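Local coordinates for protein transcriptional regulator KdgR (Pseudomonas aeruginosa, PDB 5Y6I) that probably binds DNA and regulates transcription as a member of the IclR family, with a helix-turn-helix domain joined to a GAF-like C-terminal domain, at residues Leu212-Phe217 / Ala250-Ile255. Sequence-based numbering, arbitrary orientation.
Sequences LSAPVF and ATTRAI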
loop_
_atom_site.group_PDB
_atom_site.type_symbol
_atom_site.label_atom_id
_atom_site.label_comp_id
_atom_site.label_asym_id
_atom_site.label_seq_id
_atom_site.Cartn_x
_atom_site.Cartn_y
_atom_site.Cartn_z
ATOM N N LEU A 212 -3.876 26.722 -2.717
ATOM C CA LEU A 212 -2.677 26.075 -3.221
ATOM C C LEU A 212 -2.782 24.622 -2.802
ATOM O O LEU A 212 -3.210 24.336 -1.681
ATOM C CB LEU A 212 -1.417 26.721 -2.655
ATOM C CG LEU A 212 -0.086 26.441 -3.340
ATOM C CD1 LEU A 212 0.010 27.272 -4.608
ATOM C CD2 LEU A 212 1.076 26.740 -2.398
ATOM N N SER A 213 -2.416 23.714 -3.708
ATOM C CA SER A 213 -2.696 22.296 -3.531
ATOM C C SER A 213 -1.566 21.443 -4.075
ATOM O O SER A 213 -1.064 21.694 -5.177
ATOM C CB SER A 213 -3.979 21.900 -4.249
ATOM O OG SER A 213 -5.052 22.699 -3.819
ATOM N N ALA A 214 -1.226 20.393 -3.326
ATOM C CA ALA A 214 -0.246 19.395 -3.708
ATOM C C ALA A 214 -0.749 18.022 -3.293
ATOM O O ALA A 214 -1.520 17.900 -2.332
ATOM C CB ALA A 214 1.118 19.650 -3.055
ATOM N N PRO A 215 -0.337 16.978 -4.003
ATOM C CA PRO A 215 -0.803 15.628 -3.690
ATOM C C PRO A 215 0.120 14.874 -2.742
ATOM O O PRO A 215 1.334 15.109 -2.686
ATOM C CB PRO A 215 -0.813 14.944 -5.064
ATOM C CG PRO A 215 0.332 15.619 -5.795
ATOM C CD PRO A 215 0.305 17.063 -5.325
ATOM N N VAL A 216 -0.487 13.921 -2.027
ATOM C CA VAL A 216 0.202 13.021 -1.102
ATOM C C VAL A 216 0.045 11.581 -1.592
ATOM O O VAL A 216 -1.074 11.136 -1.881
ATOM C CB VAL A 216 -0.343 13.173 0.329
ATOM C CG1 VAL A 216 0.403 12.255 1.276
ATOM C CG2 VAL A 216 -0.290 14.670 0.785
ATOM N N PHE A 217 1.161 10.852 -1.661
ATOM C CA PHE A 217 1.232 9.518 -2.246
ATOM C C PHE A 217 1.483 8.461 -1.179
ATOM O O PHE A 217 2.124 8.730 -0.158
ATOM C CB PHE A 217 2.355 9.440 -3.278
ATOM C CG PHE A 217 2.233 10.444 -4.378
ATOM C CD1 PHE A 217 1.361 10.228 -5.438
ATOM C CD2 PHE A 217 2.977 11.611 -4.358
ATOM C CE1 PHE A 217 1.239 11.169 -6.466
ATOM C CE2 PHE A 217 2.860 12.553 -5.379
ATOM C CZ PHE A 217 1.998 12.331 -6.430
ATOM N N ALA A 250 7.476 20.604 0.753
ATOM C CA ALA A 250 8.235 19.979 1.830
ATOM C C ALA A 250 7.325 19.187 2.761
ATOM O O ALA A 250 7.638 18.045 3.130
ATOM C CB ALA A 250 9.001 21.041 2.612
ATOM N N THR A 251 6.183 19.769 3.138
ATOM C CA THR A 251 5.229 19.045 3.973
ATOM C C THR A 251 4.714 17.801 3.259
ATOM O O THR A 251 4.691 16.708 3.833
ATOM C CB THR A 251 4.052 19.946 4.342
ATOM O OG1 THR A 251 4.520 21.121 5.012
ATOM C CG2 THR A 251 3.089 19.203 5.243
ATOM N N THR A 252 4.284 17.945 1.999
ATOM C CA THR A 252 3.643 16.811 1.339
ATOM C C THR A 252 4.648 15.745 0.914
ATOM O O THR A 252 4.359 14.545 1.025
ATOM C CB THR A 252 2.797 17.297 0.164
ATOM O OG1 THR A 252 3.564 18.161 -0.691
ATOM C CG2 THR A 252 1.629 18.071 0.704
ATOM N N ARG A 253 5.840 16.143 0.471
ATOM C CA ARG A 253 6.886 15.149 0.257
ATOM C C ARG A 253 7.267 14.448 1.548
ATOM O O ARG A 253 7.642 13.267 1.526
ATOM C CB ARG A 253 8.109 15.797 -0.363
ATOM C CG ARG A 253 7.957 15.993 -1.845
ATOM C CD ARG A 253 8.811 17.139 -2.314
ATOM N NE ARG A 253 8.580 17.407 -3.723
ATOM C CZ ARG A 253 9.127 18.414 -4.390
ATOM N NH1 ARG A 253 8.854 18.575 -5.677
ATOM N NH2 ARG A 253 9.946 19.253 -3.771
ATOM N N ALA A 254 7.180 15.145 2.682
ATOM C CA ALA A 254 7.485 14.487 3.951
ATOM C C ALA A 254 6.425 13.447 4.281
ATOM O O ALA A 254 6.745 12.278 4.524
ATOM C CB ALA A 254 7.605 15.516 5.074
ATOM N N ILE A 255 5.150 13.859 4.285
ATOM C CA ILE A 255 4.061 12.922 4.552
ATOM C C ILE A 255 4.166 11.708 3.637
ATOM O O ILE A 255 3.955 10.566 4.069
ATOM C CB ILE A 255 2.698 13.618 4.388
ATOM C CG1 ILE A 255 2.576 14.844 5.290
ATOM C CG2 ILE A 255 1.552 12.640 4.654
ATOM C CD1 ILE A 255 1.216 15.543 5.157
#
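Ala-214 and Val-216 of strand 209-217 pack against Thr-252 and Ile-255 of helix 244-258, a buried helix-on-sheet contact within the GAF-like C-terminal domain of this IclR-family regulator. The two segments run nearly parallel, their axes 13° apart and 7.4 Å at closest approach, so this part of the helix runs lengthwise along the strand, on one face of the antiparallel sheet. Strand alternation supports this reading: Ala-214 turns its CB to helix 244-258, whereas Ser-213 and Pro-215 face helix 150-158 across the sheet. The closest CA pair across the two segments is that of Val-216 and Thr-252, 5.7 Å apart. The OG1 of Thr-252 occupies the crowded position between backbone N and carbonyl carbon (chi1 51°), where it is hydrogen-bonded to the carbonyl oxygen of Leu-248, one turn back, and to that of Leu-249. The hydroxyl of this buried residue is thus satisfied inside its own helix, and its 3.7 Å separation from Ala-214 CB is a van der Waals contact. Leu-227 of the adjacent strand 223-232 touches both Thr-252 and Ile-255, extending the apolar layer. Val-216 divides its two methyls between the helix residues: CG2 lies 3.9 Å from Thr-252 CG2, while CG1, anti to the backbone N (chi1 -179°), reaches Ile-255. Those last two side chains cross at about a right angle, with Val-216 CG1 3.6 Å from Ile-255 CG2.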